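Local coordinates for protein probable translation initiation factor eIF-2B subunit delta (Schizosaccharomyces pombe, PDB 5B04) that acts as a component of the eIF2B complex, which catalyses exchange of GDP for GTP on the gamma subunit of translation initiation factor eIF2, at residues F294-V299 and H317-T322; V283-K288 and K312-H317; P397-V402 and A417-V422. All coordinates share one frame; numbering follows the deposited sequence.

Following the chain from its N terminus, contact 2 opens first, on helix 278-289. Contact 1 opens next, on strand 294-300. Helix 306-316 then brings the chain back to close contact 2, and strand 320-325 closes contact 1. The two loops therefore cross, and the contacts share His317. Their centres are 8 Å apart. Contact 1 ties neighbouring parallel strands together, and contact 2 joins the two helices that pack on them. Contact 3 follows in series. It closes a loop without helix or strand between strands 395-396 and 425-435 of the antiparallel sheet. Its centre is about 34 Å from that of contact 1.

Contact 1. Residues F294-V299 and H317-T322; sequences FRVVVV and HGIECT
Val296 N donates to Glu320 O at 2.7 Å, in a nearly straight bond of 173°. Thr322 N then gives to Val296 O at 2.8 Å, and Val298 N gives to Thr322 O at 2.8 Å. Val296 so uses both its N-H and its carbonyl on the neighbouring strand, as in a parallel sheet. Val296 lies beside Cys321, and Val297 beside Thr322. Ile319 CG2 reaches Val296 CG2 at 3.7 Å and Phe294 CE2 at 3.9 Å. Cys321 SG rests 4.0 Å from Val296 CB. On the other face Arg295 and Glu320 meet through their aliphatic parts, CB to CB at 3.7 Å. Their charged ends do not touch. Arg295 CG lies between the backbone N and the carbonyl carbon (chi1 59°), and the chain then extends beside Thr322. Its NH1 forms a salt bridge with Glu335. The two strands belong to the beta-alpha-beta unit 294-300, 306-316, 320-325. Helices 278-289 and 306-316 cover Val296, while Ile332 of helix 329-333 packs on Val297 and Thr322. Beyond Cys321 and Thr322 a parallel strand of the eIF2B beta subunit carries the sheet on across the interface.

Contact 2. Residues V283-K288 and K312-H317; sequences VLIHAK and KLLTEH
Two helices that lie on one face of the parallel part of the mixed, Rossmann-like sheet meet here, 278-289 through Leu284 and Ile285 and 306-316 through Leu313, Leu314 and the following His317. The helix segments run nearly parallel, at 7°, with axes 10.5 Å apart. Ile285 has the largest share of the contact. Its CD1, with chi2 extended at 179°, sits over the centre of the His317 ring. Ile285 CD1 makes a CH-pi contact, 3.6 Å from the centroid of the His317 ring. The same CD1 of Ile285 lies 4.1 Å from Leu313 CD1. Further back, Ile285 CG1 meets Leu314 CD2 at 4.1 Å. Closer to the sheet, Leu284 CD1 touches Leu314 CD1 at 3.8 Å, and both leucines also pack on Val296. Beyond His317, Gly318 with its positive phi completes a Schellman motif that ends the helix. Lys288 bends toward this end. Lys288 CD passes 4.0 Å from His317 O, and its NZ bonds to Gly318 O. No hydrogen bond joins the two segments themselves. They thus meet through aliphatic carbons and one face of the His317 ring, an apolar contact with no directional hydrogen bond across it; the lysine adds a polar tie to Gly318 just beyond.

Contact 3. Residues P397-V402 and A417-V422; sequences PGDQLV and ANWKSV
The short 3-10 turn 398-400 packs against Trp419 within the long loop that joins strands 395-396 and 425-435 of the antiparallel sheet. The tighter part is built round the indole. Trp419 NE1 donates to Asp399 OD1 at 2.9 Å, with a bent N-H...O angle of 145°. OD1 lies near the ring plane, while the carboxylate is turned 67° from it. Gly398 CA comes to 3.8 Å from Trp419 CZ2. Val402 meets both the indole and Ala417. Val402 CG2 is 4.0 Å from Trp419 CD1, and Val402 CG1 is 3.8 Å from Ala417 CA. Leu427 of strand 425-435 packs on both Val402 and Trp419. An alanine in place of Trp419 would probably leave Asp399 OD1 without its indole donor and open a gap beside Gly398 and Val402. The looser part is at the surface, where Asp399 and Lys420 are exposed. Lys420 NZ makes a salt bridge to Asp399, but its bonds are weak, 3.3 Å to Asp399 OD2 and 3.4 Å to Asp399 OD1. This leaves the indole bond as the shorter of the polar links that Asp399 makes across the contact. The lysine chain is bent, and Lys420 CD lies 3.5 Å above the plane of the Trp419 ring, offset toward the rim.

Contact 1. Residues F294-V299 and H317-T322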
loop_
_atom_site.group_PDB
_atom_site.type_symbol
_atom_site.label_atom_id
_atom_site.label_comp_id
_atom_site.label_asym_id
_atom_site.label_seq_id
_atom_site.Cartn_x
_atom_site.Cartn_y
_atom_site.Cartn_z
ATOM N N PHE G 294 -1.461 -1.099 39.654
ATOM C CA PHE G 294 -1.118 -1.324 38.257
ATOM C C PHE G 294 0.386 -1.494 38.111
ATOM O O PHE G 294 1.144 -1.199 39.035
ATOM C CB PHE G 294 -1.602 -0.158 37.392
ATOM C CG PHE G 294 -0.902 1.140 37.684
ATOM C CD1 PHE G 294 -1.312 1.939 38.737
ATOM C CD2 PHE G 294 0.166 1.559 36.909
ATOM C CE1 PHE G 294 -0.670 3.129 39.013
ATOM C CE2 PHE G 294 0.812 2.750 37.180
ATOM C CZ PHE G 294 0.393 3.536 38.232
ATOM N N ARG G 295 0.817 -1.973 36.950
ATOM C CA ARG G 295 2.237 -2.012 36.637
ATOM C C ARG G 295 2.481 -1.398 35.265
ATOM O O ARG G 295 1.594 -1.391 34.410
ATOM C CB ARG G 295 2.779 -3.443 36.701
ATOM C CG ARG G 295 2.114 -4.434 35.762
ATOM C CD ARG G 295 2.714 -5.820 35.951
ATOM N NE ARG G 295 2.033 -6.841 35.162
ATOM C CZ ARG G 295 2.512 -7.354 34.033
ATOM N NH1 ARG G 295 3.679 -6.939 33.557
ATOM N NH2 ARG G 295 1.825 -8.282 33.380
ATOM N N VAL G 296 3.684 -0.873 35.066
ATOM C CA VAL G 296 4.013 -0.149 33.845
ATOM C C VAL G 296 4.974 -0.934 32.959
ATOM O O VAL G 296 5.949 -1.509 33.440
ATOM C CB VAL G 296 4.634 1.228 34.168
ATOM C CG1 VAL G 296 5.034 1.955 32.892
ATOM C CG2 VAL G 296 3.666 2.068 34.983
ATOM N N VAL G 297 4.688 -0.964 31.662
ATOM C CA VAL G 297 5.619 -1.524 30.693
ATOM C C VAL G 297 6.297 -0.400 29.923
ATOM O O VAL G 297 5.642 0.356 29.206
ATOM C CB VAL G 297 4.923 -2.472 29.705
ATOM C CG1 VAL G 297 5.883 -2.873 28.598
ATOM C CG2 VAL G 297 4.393 -3.697 30.430
ATOM N N VAL G 298 7.611 -0.286 30.083
ATOM C CA VAL G 298 8.373 0.753 29.405
ATOM C C VAL G 298 9.057 0.207 28.159
ATOM O O VAL G 298 9.883 -0.702 28.241
ATOM C CB VAL G 298 9.433 1.374 30.330
ATOM C CG1 VAL G 298 10.291 2.366 29.561
ATOM C CG2 VAL G 298 8.769 2.047 31.522
ATOM N N VAL G 299 8.703 0.765 27.006
ATOM C CA VAL G 299 9.316 0.374 25.744
ATOM C C VAL G 299 10.359 1.402 25.323
ATOM O O VAL G 299 10.055 2.588 25.197
ATOM C CB VAL G 299 8.266 0.217 24.629
ATOM C CG1 VAL G 299 8.941 -0.074 23.300
ATOM C CG2 VAL G 299 7.279 -0.885 24.982
ATOM N N HIS G 317 9.694 6.057 42.167
ATOM C CA HIS G 317 8.399 6.370 42.758
ATOM C C HIS G 317 7.692 5.090 43.182
ATOM O O HIS G 317 6.510 5.103 43.531
ATOM C CB HIS G 317 7.531 7.165 41.781
ATOM C CG HIS G 317 7.914 8.608 41.671
ATOM N ND1 HIS G 317 7.158 9.621 42.218
ATOM C CD2 HIS G 317 8.976 9.207 41.082
ATOM C CE1 HIS G 317 7.735 10.783 41.968
ATOM N NE2 HIS G 317 8.841 10.559 41.281
ATOM N N GLY G 318 8.427 3.984 43.144
ATOM C CA GLY G 318 7.929 2.709 43.627
ATOM C C GLY G 318 6.829 2.095 42.784
ATOM O O GLY G 318 5.882 1.519 43.319
ATOM N N ILE G 319 6.951 2.210 41.467
ATOM C CA ILE G 319 5.982 1.605 40.562
ATOM C C ILE G 319 6.553 0.335 39.936
ATOM O O ILE G 319 7.706 0.311 39.505
ATOM C CB ILE G 319 5.557 2.578 39.445
ATOM C CG1 ILE G 319 5.191 3.942 40.033
ATOM C CG2 ILE G 319 4.392 2.006 38.651
ATOM C CD1 ILE G 319 4.734 4.948 38.999
ATOM N N GLU G 320 5.743 -0.718 39.900
ATOM C CA GLU G 320 6.140 -1.982 39.290
ATOM C C GLU G 320 6.356 -1.798 37.790
ATOM O O GLU G 320 5.467 -1.321 37.084
ATOM C CB GLU G 320 5.083 -3.056 39.557
ATOM C CG GLU G 320 5.455 -4.448 39.082
ATOM C CD GLU G 320 4.445 -5.493 39.514
ATOM O OE1 GLU G 320 4.570 -6.659 39.085
ATOM O OE2 GLU G 320 3.525 -5.148 40.286
ATOM N N CYS G 321 7.536 -2.173 37.302
ATOM C CA CYS G 321 7.898 -1.880 35.920
ATOM C C CYS G 321 8.547 -3.041 35.170
ATOM O O CYS G 321 9.314 -3.819 35.738
ATOM C CB CYS G 321 8.835 -0.671 35.875
ATOM S SG CYS G 321 8.061 0.903 36.297
ATOM N N THR G 322 8.228 -3.137 33.883
ATOM C CA THR G 322 8.886 -4.066 32.973
ATOM C C THR G 322 9.564 -3.259 31.869
ATOM O O THR G 322 9.018 -2.261 31.400
ATOM C CB THR G 322 7.890 -5.078 32.366
ATOM O OG1 THR G 322 7.283 -5.842 33.416
ATOM C CG2 THR G 322 8.593 -6.027 31.407
#

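Contact 2. Residues V283-K288 and K312-H317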
loop_
_atom_site.group_PDB
_atom_site.type_symbol
_atom_site.label_atom_id
_atom_site.label_comp_id
_atom_site.label_asym_id
_atom_site.label_seq_id
_atom_site.Cartn_x
_atom_site.Cartn_y
_atom_site.Cartn_z
ATOM N N VAL G 283 0.990 11.147 34.743
ATOM C CA VAL G 283 -0.240 10.370 34.864
ATOM C C VAL G 283 -0.017 9.125 35.715
ATOM O O VAL G 283 -0.801 8.828 36.616
ATOM C CB VAL G 283 -0.783 9.950 33.481
ATOM C CG1 VAL G 283 -1.934 8.965 33.632
ATOM C CG2 VAL G 283 -1.224 11.171 32.690
ATOM N N LEU G 284 1.065 8.409 35.427
ATOM C CA LEU G 284 1.382 7.171 36.129
ATOM C C LEU G 284 1.742 7.416 37.591
ATOM O O LEU G 284 1.242 6.729 38.482
ATOM C CB LEU G 284 2.529 6.443 35.424
ATOM C CG LEU G 284 2.217 5.917 34.023
ATOM C CD1 LEU G 284 3.483 5.432 33.340
ATOM C CD2 LEU G 284 1.181 4.805 34.093
ATOM N N ILE G 285 2.615 8.392 37.828
ATOM C CA ILE G 285 3.032 8.740 39.183
ATOM C C ILE G 285 1.833 9.159 40.026
ATOM O O ILE G 285 1.660 8.692 41.152
ATOM C CB ILE G 285 4.079 9.871 39.178
ATOM C CG1 ILE G 285 5.399 9.368 38.593
ATOM C CG2 ILE G 285 4.301 10.403 40.586
ATOM C CD1 ILE G 285 6.477 10.425 38.519
ATOM N N HIS G 286 1.005 10.034 39.464
ATOM C CA HIS G 286 -0.226 10.468 40.114
ATOM C C HIS G 286 -1.123 9.276 40.426
ATOM O O HIS G 286 -1.723 9.207 41.494
ATOM C CB HIS G 286 -0.966 11.475 39.230
ATOM C CG HIS G 286 -2.276 11.933 39.789
ATOM N ND1 HIS G 286 -3.456 11.257 39.568
ATOM C CD2 HIS G 286 -2.595 13.008 40.548
ATOM C CE1 HIS G 286 -4.445 11.893 40.172
ATOM N NE2 HIS G 286 -3.949 12.958 40.775
ATOM N N ALA G 287 -1.190 8.333 39.492
ATOM C CA ALA G 287 -2.064 7.171 39.622
ATOM C C ALA G 287 -1.725 6.317 40.843
ATOM O O ALA G 287 -2.622 5.863 41.552
ATOM C CB ALA G 287 -2.004 6.329 38.359
ATOM N N LYS G 288 -0.436 6.099 41.091
ATOM C CA LYS G 288 -0.016 5.303 42.240
ATOM C C LYS G 288 -0.182 6.105 43.530
ATOM O O LYS G 288 -0.447 5.541 44.595
ATOM C CB LYS G 288 1.433 4.821 42.073
ATOM C CG LYS G 288 2.176 4.544 43.378
ATOM C CD LYS G 288 3.002 3.262 43.309
ATOM C CE LYS G 288 2.138 2.058 42.943
ATOM N NZ LYS G 288 2.929 0.795 42.877
ATOM N N LYS G 312 14.014 4.710 35.305
ATOM C CA LYS G 312 14.662 5.237 36.497
ATOM C C LYS G 312 13.665 6.014 37.347
ATOM O O LYS G 312 13.533 5.770 38.546
ATOM C CB LYS G 312 15.843 6.131 36.114
ATOM C CG LYS G 312 16.621 6.685 37.296
ATOM C CD LYS G 312 17.689 7.663 36.835
ATOM C CE LYS G 312 18.491 8.198 38.009
ATOM N NZ LYS G 312 17.614 8.827 39.035
ATOM N N LEU G 313 12.960 6.941 36.709
ATOM C CA LEU G 313 11.978 7.780 37.386
ATOM C C LEU G 313 10.853 6.968 38.022
ATOM O O LEU G 313 10.546 7.139 39.202
ATOM C CB LEU G 313 11.391 8.796 36.404
ATOM C CG LEU G 313 10.190 9.615 36.882
ATOM C CD1 LEU G 313 10.555 10.471 38.084
ATOM C CD2 LEU G 313 9.644 10.475 35.752
ATOM N N LEU G 314 10.246 6.083 37.238
ATOM C CA LEU G 314 9.062 5.354 37.680
ATOM C C LEU G 314 9.353 4.357 38.801
ATOM O O LEU G 314 8.493 4.098 39.642
ATOM C CB LEU G 314 8.416 4.627 36.499
ATOM C CG LEU G 314 7.891 5.518 35.371
ATOM C CD1 LEU G 314 7.050 4.711 34.396
ATOM C CD2 LEU G 314 7.097 6.691 35.930
ATOM N N THR G 315 10.558 3.797 38.812
ATOM C CA THR G 315 10.930 2.840 39.849
ATOM C C THR G 315 11.341 3.552 41.134
ATOM O O THR G 315 11.301 2.967 42.216
ATOM C CB THR G 315 12.074 1.916 39.393
ATOM O OG1 THR G 315 13.163 2.705 38.900
ATOM C CG2 THR G 315 11.594 0.975 38.297
ATOM N N GLU G 316 11.736 4.815 41.009
ATOM C CA GLU G 316 12.079 5.622 42.175
ATOM C C GLU G 316 10.816 6.112 42.875
ATOM O O GLU G 316 10.860 6.532 44.032
ATOM C CB GLU G 316 12.963 6.806 41.775
ATOM C CG GLU G 316 14.413 6.431 41.512
ATOM C CD GLU G 316 15.243 7.607 41.031
ATOM O OE1 GLU G 316 14.651 8.649 40.681
ATOM O OE2 GLU G 316 16.486 7.487 41.002
ATOM N N HIS G 317 9.694 6.057 42.167
ATOM C CA HIS G 317 8.399 6.370 42.758
ATOM C C HIS G 317 7.692 5.090 43.182
ATOM O O HIS G 317 6.510 5.103 43.531
ATOM C CB HIS G 317 7.531 7.165 41.781
ATOM C CG HIS G 317 7.914 8.608 41.671
ATOM N ND1 HIS G 317 7.158 9.621 42.218
ATOM C CD2 HIS G 317 8.976 9.207 41.082
ATOM C CE1 HIS G 317 7.735 10.783 41.968
ATOM N NE2 HIS G 317 8.841 10.559 41.281
#

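Contact 3. Residues P397-V402 and A417-V422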
loop_
_atom_site.group_PDB
_atom_site.type_symbol
_atom_site.label_atom_id
_atom_site.label_comp_id
_atom_site.label_asym_id
_atom_site.label_seq_id
_atom_site.Cartn_x
_atom_site.Cartn_y
_atom_site.Cartn_z
ATOM N N PRO G 397 21.484 13.076 14.203
ATOM C CA PRO G 397 22.841 12.742 13.756
ATOM C C PRO G 397 23.017 11.256 13.452
ATOM O O PRO G 397 22.689 10.411 14.286
ATOM C CB PRO G 397 23.708 13.159 14.944
ATOM C CG PRO G 397 22.959 14.288 15.555
ATOM C CD PRO G 397 21.500 13.951 15.392
ATOM N N GLY G 398 23.521 10.950 12.261
ATOM C CA GLY G 398 23.694 9.574 11.833
ATOM C C GLY G 398 24.735 8.829 12.643
ATOM O O GLY G 398 24.719 7.601 12.713
ATOM N N ASP G 399 25.642 9.579 13.262
ATOM C CA ASP G 399 26.712 8.992 14.061
ATOM C C ASP G 399 26.179 8.350 15.340
ATOM O O ASP G 399 26.848 7.517 15.951
ATOM C CB ASP G 399 27.761 10.051 14.402
ATOM C CG ASP G 399 28.353 10.703 13.168
ATOM O OD1 ASP G 399 28.433 10.028 12.119
ATOM O OD2 ASP G 399 28.739 11.887 13.245
ATOM N N GLN G 400 24.974 8.744 15.741
ATOM C CA GLN G 400 24.319 8.164 16.909
ATOM C C GLN G 400 24.054 6.674 16.713
ATOM O O GLN G 400 24.000 5.908 17.676
ATOM C CB GLN G 400 23.007 8.894 17.202
ATOM C CG GLN G 400 23.131 10.035 18.199
ATOM C CD GLN G 400 23.402 9.548 19.610
ATOM O OE1 GLN G 400 22.483 9.155 20.329
ATOM N NE2 GLN G 400 24.667 9.571 20.012
ATOM N N LEU G 401 23.895 6.272 15.456
ATOM C CA LEU G 401 23.567 4.893 15.114
ATOM C C LEU G 401 24.808 4.003 15.054
ATOM O O LEU G 401 24.700 2.776 15.038
ATOM C CB LEU G 401 22.826 4.851 13.776
ATOM C CG LEU G 401 21.470 4.146 13.747
ATOM C CD1 LEU G 401 20.612 4.579 14.925
ATOM C CD2 LEU G 401 20.763 4.437 12.437
ATOM N N VAL G 402 25.987 4.590 15.077
ATOM C CA VAL G 402 27.222 3.821 15.154
ATOM C C VAL G 402 27.409 3.040 16.437
ATOM O O VAL G 402 27.945 1.959 16.417
ATOM C CB VAL G 402 28.433 4.718 14.938
ATOM C CG1 VAL G 402 29.721 3.931 15.038
ATOM C CG2 VAL G 402 28.339 5.367 13.582
ATOM N N ALA G 417 31.459 3.089 11.564
ATOM C CA ALA G 417 31.981 4.347 12.020
ATOM C C ALA G 417 32.423 5.228 10.887
ATOM O O ALA G 417 32.309 6.426 10.972
ATOM C CB ALA G 417 33.124 4.110 12.957
ATOM N N ASN G 418 32.990 4.652 9.847
ATOM C CA ASN G 418 33.464 5.458 8.728
ATOM C C ASN G 418 32.442 5.545 7.600
ATOM O O ASN G 418 32.807 5.644 6.429
ATOM C CB ASN G 418 34.779 4.890 8.191
ATOM C CG ASN G 418 34.682 3.411 7.862
ATOM O OD1 ASN G 418 34.128 2.627 8.634
ATOM N ND2 ASN G 418 35.219 3.025 6.712
ATOM N N TRP G 419 31.162 5.520 7.962
ATOM C CA TRP G 419 30.079 5.483 6.982
ATOM C C TRP G 419 30.008 6.749 6.132
ATOM O O TRP G 419 29.508 6.721 5.007
ATOM C CB TRP G 419 28.740 5.263 7.687
ATOM C CG TRP G 419 28.308 6.424 8.527
ATOM C CD1 TRP G 419 28.730 6.729 9.788
ATOM C CD2 TRP G 419 27.362 7.437 8.165
ATOM N NE1 TRP G 419 28.108 7.869 10.234
ATOM C CE2 TRP G 419 27.263 8.324 9.257
ATOM C CE3 TRP G 419 26.591 7.681 7.026
ATOM C CZ2 TRP G 419 26.423 9.434 9.242
ATOM C CZ3 TRP G 419 25.759 8.784 7.012
ATOM C CH2 TRP G 419 25.681 9.647 8.112
ATOM N N LYS G 420 30.503 7.855 6.679
ATOM C CA LYS G 420 30.535 9.125 5.959
ATOM C C LYS G 420 31.373 9.006 4.693
ATOM O O LYS G 420 31.057 9.602 3.663
ATOM C CB LYS G 420 31.094 10.233 6.854
ATOM C CG LYS G 420 30.384 10.378 8.191
ATOM C CD LYS G 420 29.160 11.271 8.079
ATOM C CE LYS G 420 29.410 12.628 8.721
ATOM N NZ LYS G 420 29.738 12.503 10.169
ATOM N N SER G 421 32.442 8.219 4.779
ATOM C CA SER G 421 33.379 8.063 3.675
ATOM C C SER G 421 32.963 6.948 2.722
ATOM O O SER G 421 33.415 6.899 1.578
ATOM C CB SER G 421 34.782 7.787 4.216
ATOM O OG SER G 421 35.147 8.749 5.190
ATOM N N VAL G 422 32.101 6.051 3.192
ATOM C CA VAL G 422 31.666 4.924 2.376
ATOM C C VAL G 422 30.545 5.317 1.420
ATOM O O VAL G 422 29.527 5.878 1.831
ATOM C CB VAL G 422 31.188 3.744 3.243
ATOM C CG1 VAL G 422 30.848 2.550 2.365
ATOM C CG2 VAL G 422 32.254 3.366 4.256
#